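Local atomic coordinates of twin-arginine translocation pathway signal protein (Burkholderia phytofirmans, PDB entry 2RJO), a protein that binds beta-D-galactopyranose and is probably a periplasmic sugar-binding protein of a transport system. Residues K32-P37 / M263-K268; K25-F30 / I259-G264; P37-T42 / R55-K60. One frame throughout, in Å; residues are numbered along the deposited sequence.

How the contacts relate
All three contacts lie in the same half of the protein, around the sheet that contains strands 7-12 and 38-42. Contacts 1 and 2 both join helix 18-34 to helix 253-268. Their centres are 7 Å apart, and contact 1 sits nearer the C-terminal ends of both helices. Leu265 CD2 meets Phe30 CZ at 3.9 Å, which makes the two continuous. Contact 3, about 15 Å from each between centres, joins strand 38-42 to helix 47-60. Along the chain it falls between the two ends of contacts 1 and 2. Helices 18-34 and 253-268 cover one face of the sheet and helix 47-60 the other, as in the alpha/beta domain of a periplasmic binding protein.

Contact 1 of 3, residues K32-P37 / M263-K268; sequences KSVGLP and MGLQAK
Leu265 meets Val34 and Leu36 through methyl groups alone. No hydrogen bond crosses between residues 32-37 and 263-268. The closest touch is Leu36 CD1 to Leu265 CD2, at 3.5 Å, tighter than usual for two methyl carbons. Leu36 CD1 also lies 3.9 Å from Leu265 CD1, so this one methyl faces both ends of the leucine fork. Val34 adds CG2, which is 4.0 Å from Leu265 CD2. In both pairs the side chains reach toward each other and meet tip to tip. Leu265 CG is anti to its backbone N (chi1 -176°), which carries the fork out from helix 253-268 toward the other segment.

The backbone bonds stay within each segment. Gly35 is the first residue to leave helical geometry; it has positive phi and forms a Schellman motif. Its N bonds to Lys32 O at 3.1 Å. From there the chain turns toward strand 38-42. The turn places Val34 and Leu36 on the same side, facing Leu265. On the other segment, Lys268 N bonds to Gly264 O at 3.1 Å.

Leu8 of strand 7-12 touches both Val34 and Leu36 and links the cluster to the sheet. Ser33 OG is bonded to Phe30 O.

The contact is therefore purely apolar. Methyl packing holds Val34 and the turn after it against helix 253-268, with Leu265 buried and Val34 at the exposed side.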
loop_
_atom_site.group_PDB
_atom_site.type_symbol
_atom_site.label_atom_id
_atom_site.label_comp_id
_atom_site.label_asym_id
_atom_site.label_seq_id
_atom_site.Cartn_x
_atom_site.Cartn_y
_atom_site.Cartn_z
ATOM N N LYS A 32 18.690 -5.840 -9.483
ATOM C CA LYS A 32 19.707 -6.873 -9.372
ATOM C C LYS A 32 19.649 -7.847 -10.533
ATOM O O LYS A 32 20.665 -8.136 -11.170
ATOM C CB LYS A 32 19.502 -7.654 -8.077
ATOM C CG LYS A 32 20.642 -7.569 -7.100
ATOM C CD LYS A 32 20.845 -6.161 -6.589
ATOM C CE LYS A 32 21.977 -6.137 -5.555
ATOM N NZ LYS A 32 21.675 -7.019 -4.394
ATOM N N SER A 33 18.447 -8.348 -10.792
ATOM C CA SER A 33 18.221 -9.320 -11.840
ATOM C C SER A 33 18.588 -8.818 -13.228
ATOM O O SER A 33 19.129 -9.576 -14.033
ATOM C CB SER A 33 16.759 -9.790 -11.811
ATOM O OG SER A 33 15.877 -8.767 -12.232
ATOM N N VAL A 34 18.317 -7.545 -13.509
ATOM C CA VAL A 34 18.640 -6.995 -14.819
ATOM C C VAL A 34 20.005 -6.312 -14.862
ATOM O O VAL A 34 20.411 -5.790 -15.895
ATOM C CB VAL A 34 17.561 -5.997 -15.298
ATOM C CG1 VAL A 34 16.248 -6.729 -15.517
ATOM C CG2 VAL A 34 17.394 -4.876 -14.279
ATOM N N GLY A 35 20.705 -6.310 -13.735
ATOM C CA GLY A 35 22.018 -5.695 -13.674
ATOM C C GLY A 35 22.055 -4.200 -13.935
ATOM O O GLY A 35 22.984 -3.713 -14.581
ATOM N N LEU A 36 21.055 -3.469 -13.452
ATOM C CA LEU A 36 21.023 -2.017 -13.636
ATOM C C LEU A 36 21.162 -1.300 -12.294
ATOM O O LEU A 36 20.716 -1.795 -11.261
ATOM C CB LEU A 36 19.720 -1.579 -14.324
ATOM C CG LEU A 36 19.455 -2.102 -15.736
ATOM C CD1 LEU A 36 18.036 -1.783 -16.136
ATOM C CD2 LEU A 36 20.425 -1.489 -16.715
ATOM N N PRO A 37 21.807 -0.128 -12.290
ATOM C CA PRO A 37 21.975 0.613 -11.040
ATOM C C PRO A 37 20.618 0.951 -10.428
ATOM O O PRO A 37 19.659 1.262 -11.140
ATOM C CB PRO A 37 22.768 1.850 -11.471
ATOM C CG PRO A 37 22.364 2.037 -12.903
ATOM C CD PRO A 37 22.368 0.622 -13.428
HETATM N N MSE A 263 7.697 -3.347 -15.548
HETATM C CA MSE A 263 6.784 -2.808 -16.560
HETATM C C MSE A 263 7.445 -1.613 -17.235
HETATM O O MSE A 263 7.503 -1.515 -18.467
HETATM C CB MSE A 263 5.479 -2.322 -15.921
HETATM C CG MSE A 263 4.512 -3.407 -15.507
HETATM SE SE MSE A 263 3.116 -2.744 -14.582
HETATM C CE MSE A 263 3.121 -3.812 -13.223
ATOM N N GLY A 264 7.937 -0.701 -16.403
ATOM C CA GLY A 264 8.581 0.490 -16.907
ATOM C C GLY A 264 9.780 0.216 -17.790
ATOM O O GLY A 264 9.929 0.850 -18.830
ATOM N N LEU A 265 10.632 -0.724 -17.386
ATOM C CA LEU A 265 11.824 -1.045 -18.155
ATOM C C LEU A 265 11.485 -1.693 -19.492
ATOM O O LEU A 265 12.121 -1.393 -20.508
ATOM C CB LEU A 265 12.765 -1.949 -17.340
ATOM C CG LEU A 265 14.131 -2.316 -17.961
ATOM C CD1 LEU A 265 14.888 -1.050 -18.377
ATOM C CD2 LEU A 265 14.955 -3.133 -16.964
ATOM N N GLN A 266 10.482 -2.570 -19.499
ATOM C CA GLN A 266 10.072 -3.231 -20.721
ATOM C C GLN A 266 9.402 -2.252 -21.669
ATOM O O GLN A 266 9.398 -2.457 -22.879
ATOM C CB GLN A 266 9.134 -4.398 -20.420
ATOM C CG GLN A 266 9.845 -5.572 -19.786
ATOM C CD GLN A 266 9.061 -6.862 -19.869
ATOM O OE1 GLN A 266 8.462 -7.172 -20.898
ATOM N NE2 GLN A 266 9.077 -7.634 -18.789
ATOM N N ALA A 267 8.822 -1.190 -21.126
ATOM C CA ALA A 267 8.187 -0.193 -21.976
ATOM C C ALA A 267 9.305 0.593 -22.648
ATOM O O ALA A 267 9.268 0.819 -23.851
ATOM C CB ALA A 267 7.313 0.737 -21.146
ATOM N N LYS A 268 10.310 0.980 -21.865
ATOM C CA LYS A 268 11.451 1.741 -22.376
ATOM C C LYS A 268 12.216 0.965 -23.436
ATOM O O LYS A 268 12.718 1.546 -24.395
ATOM C CB LYS A 268 12.410 2.115 -21.237
ATOM C CG LYS A 268 13.620 2.914 -21.702
ATOM C CD LYS A 268 14.583 3.206 -20.558
ATOM C CE LYS A 268 15.841 3.913 -21.056
ATOM N NZ LYS A 268 15.567 5.206 -21.742
#

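Contact 2 of 3, residues K25-F30 / I259-G264; sequences KGAQSF and IGLSMG
Ala27 and Leu261 make the first touch on the way along helix 18-34. Ala27 CB packs on Leu261 CD1 at 3.8 Å. Leu261 CD1 also lies 3.9 Å from Ala27 O. Ala27 fits where the helices approach: the axes of the short segments come to 9.0 Å, at 41° between their N-to-C directions.

One turn later, Phe30 carries the larger share. A chi1 of 172° swings its ring away from its own N and across to the backbone of helix 253-268. One ring face lies against Ser262. Ser262 CA is 3.5 Å from Phe30 CZ. Ser262 CB sits 4.0 Å from the centroid of the Phe30 ring and 30° off the normal, a CH-pi contact. Leu261 CB approaches Phe30 CD2 obliquely at 3.7 Å.

Ser262 OG is turned to the backbone oxygen of Trp310, with which it is hydrogen-bonded. The indole of Trp310 meets the Phe30 ring edge-to-face, and Leu8 of strand 7-12 touches both Phe30 and Leu261.

All four touching residues are buried. They meet by van der Waals packing and one CH-pi contact, while the buried hydroxyl Ser262 OG has its partner in Trp310 O.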
loop_
_atom_site.group_PDB
_atom_site.type_symbol
_atom_site.label_atom_id
_atom_site.label_comp_id
_atom_site.label_asym_id
_atom_site.label_seq_id
_atom_site.Cartn_x
_atom_site.Cartn_y
_atom_site.Cartn_z
ATOM N N LYS A 25 12.906 -3.594 -1.049
ATOM C CA LYS A 25 13.615 -4.859 -1.229
ATOM C C LYS A 25 13.308 -5.432 -2.599
ATOM O O LYS A 25 14.198 -5.910 -3.296
ATOM C CB LYS A 25 13.160 -5.867 -0.174
ATOM C CG LYS A 25 14.245 -6.410 0.739
ATOM C CD LYS A 25 14.764 -5.354 1.695
ATOM C CE LYS A 25 15.338 -5.996 2.960
ATOM N NZ LYS A 25 14.274 -6.719 3.750
ATOM N N GLY A 26 12.029 -5.407 -2.964
ATOM C CA GLY A 26 11.605 -5.921 -4.256
ATOM C C GLY A 26 12.204 -5.163 -5.425
ATOM O O GLY A 26 12.631 -5.780 -6.401
ATOM N N ALA A 27 12.231 -3.834 -5.342
ATOM C CA ALA A 27 12.796 -3.009 -6.410
ATOM C C ALA A 27 14.277 -3.337 -6.545
ATOM O O ALA A 27 14.802 -3.544 -7.640
ATOM C CB ALA A 27 12.621 -1.529 -6.078
ATOM N N GLN A 28 14.934 -3.365 -5.394
ATOM C CA GLN A 28 16.349 -3.667 -5.256
ATOM C C GLN A 28 16.617 -5.013 -5.929
ATOM O O GLN A 28 17.565 -5.162 -6.695
ATOM C CB GLN A 28 16.664 -3.750 -3.763
ATOM C CG GLN A 28 18.083 -3.489 -3.342
ATOM C CD GLN A 28 18.220 -3.533 -1.824
ATOM O OE1 GLN A 28 18.069 -4.590 -1.204
ATOM N NE2 GLN A 28 18.487 -2.379 -1.216
ATOM N N SER A 29 15.759 -5.989 -5.642
ATOM C CA SER A 29 15.898 -7.324 -6.213
ATOM C C SER A 29 15.683 -7.353 -7.721
ATOM O O SER A 29 16.309 -8.149 -8.420
ATOM C CB SER A 29 14.932 -8.295 -5.535
ATOM O OG SER A 29 14.934 -9.555 -6.180
ATOM N N PHE A 30 14.806 -6.498 -8.237
ATOM C CA PHE A 30 14.589 -6.487 -9.671
ATOM C C PHE A 30 15.764 -5.845 -10.396
ATOM O O PHE A 30 16.192 -6.325 -11.439
ATOM C CB PHE A 30 13.327 -5.722 -10.038
ATOM C CG PHE A 30 13.172 -5.537 -11.514
ATOM C CD1 PHE A 30 12.811 -6.609 -12.324
ATOM C CD2 PHE A 30 13.484 -4.320 -12.109
ATOM C CE1 PHE A 30 12.766 -6.474 -13.711
ATOM C CE2 PHE A 30 13.443 -4.173 -13.494
ATOM C CZ PHE A 30 13.085 -5.247 -14.299
ATOM N N ILE A 259 7.906 -5.346 -9.805
ATOM C CA ILE A 259 7.078 -5.362 -11.001
ATOM C C ILE A 259 6.879 -3.957 -11.589
ATOM O O ILE A 259 6.926 -3.786 -12.802
ATOM C CB ILE A 259 5.699 -6.001 -10.712
ATOM C CG1 ILE A 259 5.157 -6.664 -11.985
ATOM C CG2 ILE A 259 4.713 -4.931 -10.224
ATOM C CD1 ILE A 259 6.035 -7.769 -12.533
ATOM N N GLY A 260 6.672 -2.961 -10.730
ATOM C CA GLY A 260 6.491 -1.598 -11.207
ATOM C C GLY A 260 7.621 -1.196 -12.140
ATOM O O GLY A 260 7.381 -0.668 -13.230
ATOM N N LEU A 261 8.855 -1.461 -11.709
ATOM C CA LEU A 261 10.044 -1.154 -12.500
ATOM C C LEU A 261 10.145 -2.058 -13.733
ATOM O O LEU A 261 10.586 -1.624 -14.787
ATOM C CB LEU A 261 11.304 -1.338 -11.657
ATOM C CG LEU A 261 11.567 -0.419 -10.468
ATOM C CD1 LEU A 261 12.831 -0.891 -9.771
ATOM C CD2 LEU A 261 11.718 1.026 -10.929
ATOM N N SER A 262 9.752 -3.318 -13.584
ATOM C CA SER A 262 9.801 -4.254 -14.694
ATOM C C SER A 262 8.935 -3.734 -15.851
ATOM O O SER A 262 9.387 -3.682 -16.994
ATOM C CB SER A 262 9.318 -5.629 -14.231
ATOM O OG SER A 262 9.432 -6.587 -15.261
HETATM N N MSE A 263 7.697 -3.347 -15.548
HETATM C CA MSE A 263 6.784 -2.808 -16.560
HETATM C C MSE A 263 7.445 -1.613 -17.235
HETATM O O MSE A 263 7.503 -1.515 -18.467
HETATM C CB MSE A 263 5.479 -2.322 -15.921
HETATM C CG MSE A 263 4.512 -3.407 -15.507
HETATM SE SE MSE A 263 3.116 -2.744 -14.582
HETATM C CE MSE A 263 3.121 -3.812 -13.223
ATOM N N GLY A 264 7.937 -0.701 -16.403
ATOM C CA GLY A 264 8.581 0.490 -16.907
ATOM C C GLY A 264 9.780 0.216 -17.790
ATOM O O GLY A 264 9.929 0.850 -18.830
#

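Contact 3 of 3, residues P37-T42 / R55-K60; sequences PYVPLT and RALLQK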
loop_
_atom_site.group_PDB
_atom_site.type_symbol
_atom_site.label_atom_id
_atom_site.label_comp_id
_atom_site.label_asym_id
_atom_site.label_seq_id
_atom_site.Cartn_x
_atom_site.Cartn_y
_atom_site.Cartn_z
ATOM N N PRO A 37 21.807 -0.128 -12.290
ATOM C CA PRO A 37 21.975 0.613 -11.040
ATOM C C PRO A 37 20.618 0.951 -10.428
ATOM O O PRO A 37 19.659 1.262 -11.140
ATOM C CB PRO A 37 22.768 1.850 -11.471
ATOM C CG PRO A 37 22.364 2.037 -12.903
ATOM C CD PRO A 37 22.368 0.622 -13.428
ATOM N N TYR A 38 20.555 0.881 -9.104
ATOM C CA TYR A 38 19.334 1.143 -8.365
ATOM C C TYR A 38 19.463 2.356 -7.451
ATOM O O TYR A 38 20.503 2.551 -6.831
ATOM C CB TYR A 38 18.971 -0.077 -7.522
ATOM C CG TYR A 38 17.778 0.162 -6.654
ATOM C CD1 TYR A 38 16.546 0.461 -7.217
ATOM C CD2 TYR A 38 17.880 0.103 -5.266
ATOM C CE1 TYR A 38 15.435 0.697 -6.428
ATOM C CE2 TYR A 38 16.767 0.339 -4.454
ATOM C CZ TYR A 38 15.547 0.634 -5.049
ATOM O OH TYR A 38 14.436 0.861 -4.271
ATOM N N VAL A 39 18.397 3.151 -7.359
ATOM C CA VAL A 39 18.390 4.351 -6.526
ATOM C C VAL A 39 17.111 4.469 -5.712
ATOM O O VAL A 39 16.040 4.729 -6.256
ATOM C CB VAL A 39 18.530 5.619 -7.377
ATOM C CG1 VAL A 39 18.584 6.846 -6.479
ATOM C CG2 VAL A 39 19.775 5.530 -8.216
ATOM N N PRO A 40 17.203 4.262 -4.393
ATOM C CA PRO A 40 15.986 4.375 -3.592
ATOM C C PRO A 40 15.791 5.821 -3.168
ATOM O O PRO A 40 16.757 6.510 -2.872
ATOM C CB PRO A 40 16.269 3.442 -2.419
ATOM C CG PRO A 40 17.731 3.652 -2.192
ATOM C CD PRO A 40 18.315 3.711 -3.595
ATOM N N LEU A 41 14.551 6.292 -3.167
ATOM C CA LEU A 41 14.274 7.660 -2.757
ATOM C C LEU A 41 13.201 7.651 -1.672
ATOM O O LEU A 41 12.150 7.035 -1.843
ATOM C CB LEU A 41 13.822 8.498 -3.961
ATOM C CG LEU A 41 14.824 8.642 -5.125
ATOM C CD1 LEU A 41 14.208 9.509 -6.212
ATOM C CD2 LEU A 41 16.130 9.259 -4.650
ATOM N N THR A 42 13.485 8.307 -0.547
ATOM C CA THR A 42 12.540 8.369 0.566
ATOM C C THR A 42 12.177 9.830 0.836
ATOM O O THR A 42 13.058 10.660 1.051
ATOM C CB THR A 42 13.144 7.757 1.852
ATOM O OG1 THR A 42 13.654 6.451 1.564
ATOM C CG2 THR A 42 12.068 7.624 2.939
ATOM N N ARG A 55 13.308 15.209 -9.568
ATOM C CA ARG A 55 13.809 16.163 -10.554
ATOM C C ARG A 55 15.329 16.098 -10.609
ATOM O O ARG A 55 15.922 16.075 -11.682
ATOM C CB ARG A 55 13.356 17.595 -10.213
ATOM C CG ARG A 55 11.980 17.966 -10.779
ATOM C CD ARG A 55 11.388 19.223 -10.125
ATOM N NE ARG A 55 10.044 19.493 -10.632
ATOM C CZ ARG A 55 9.140 20.259 -10.023
ATOM N NH1 ARG A 55 9.424 20.849 -8.864
ATOM N NH2 ARG A 55 7.938 20.426 -10.570
ATOM N N ALA A 56 15.966 16.065 -9.451
ATOM C CA ALA A 56 17.417 15.999 -9.418
ATOM C C ALA A 56 17.926 14.763 -10.164
ATOM O O ALA A 56 18.935 14.831 -10.876
ATOM C CB ALA A 56 17.909 15.983 -7.968
ATOM N N LEU A 57 17.219 13.643 -10.012
ATOM C CA LEU A 57 17.616 12.395 -10.658
ATOM C C LEU A 57 17.330 12.442 -12.163
ATOM O O LEU A 57 18.121 11.955 -12.971
ATOM C CB LEU A 57 16.878 11.210 -10.005
ATOM C CG LEU A 57 17.494 9.804 -10.064
ATOM C CD1 LEU A 57 16.615 8.794 -9.326
ATOM C CD2 LEU A 57 17.642 9.390 -11.494
ATOM N N LEU A 58 16.199 13.028 -12.540
ATOM C CA LEU A 58 15.856 13.119 -13.950
ATOM C C LEU A 58 16.936 13.914 -14.670
ATOM O O LEU A 58 17.235 13.647 -15.825
ATOM C CB LEU A 58 14.488 13.781 -14.133
ATOM C CG LEU A 58 13.246 12.975 -13.739
ATOM C CD1 LEU A 58 12.010 13.848 -13.910
ATOM C CD2 LEU A 58 13.114 11.727 -14.600
ATOM N N GLN A 59 17.531 14.875 -13.966
ATOM C CA GLN A 59 18.592 15.714 -14.519
ATOM C C GLN A 59 19.934 15.003 -14.675
ATOM O O GLN A 59 20.583 15.121 -15.720
ATOM C CB GLN A 59 18.815 16.943 -13.646
ATOM C CG GLN A 59 17.783 18.030 -13.789
ATOM C CD GLN A 59 18.190 19.267 -13.013
ATOM O OE1 GLN A 59 19.247 19.867 -13.282
ATOM N NE2 GLN A 59 17.369 19.652 -12.034
ATOM N N LYS A 60 20.363 14.290 -13.636
ATOM C CA LYS A 60 21.635 13.578 -13.680
ATOM C C LYS A 60 21.638 12.366 -14.599
ATOM O O LYS A 60 22.693 11.829 -14.901
ATOM C CB LYS A 60 22.067 13.135 -12.282
ATOM C CG LYS A 60 22.611 14.258 -11.416
ATOM C CD LYS A 60 23.778 15.009 -12.075
ATOM C CE LYS A 60 25.003 14.109 -12.255
ATOM N NZ LYS A 60 25.993 14.787 -13.150
#
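Leu57, the residue that meets Val39 and Leu41, sits in a helical turn closed by the bond from Gln59 N to Arg55 O, 3.0 Å. Lys60 N bonds to Ala56 O at 3.2 Å in the same way. Leu57 O is also hydrogen-bonded to Thr61 OG1, just past the segment. No polar bond joins residues 37-42 to residues 55-60.

The contact itself is made by one methyl, Leu57 CD1. It lies 4.0 Å from Val39 CG1. It is also 4.0 Å from Leu41 CD1. The valine and Leu57 meet tip to tip, whereas Leu41 crosses Leu57 at a slant. The Leu57 side chain is extended (chi1 -155°, chi2 179°), and this brings CD1 out to the strand.

Val39 and Leu41 are two apart along strand 38-42, so both side chains fall on the same face of the sheet. Tyr38 lies on the other face, where it touches Ala27, Gln28 and Ala31 of helix 18-34. Strand 38-42 pairs in parallel with strand 7-12, through backbone bonds of Val39 and Leu41. Leu57 also rests on Ala9 of that strand.

Helix 47-60 thus covers this side of the sheet, as the helix of a beta-alpha-beta crossover from strand 38-42 to strand 65-69. The helix meets the strand through a few methyls at ordinary van der Waals distance, with little surface buried. The work is divided: backbone bonds to strand 7-12 set strand 38-42 in the sheet, and the Leu57 methyl covers its face.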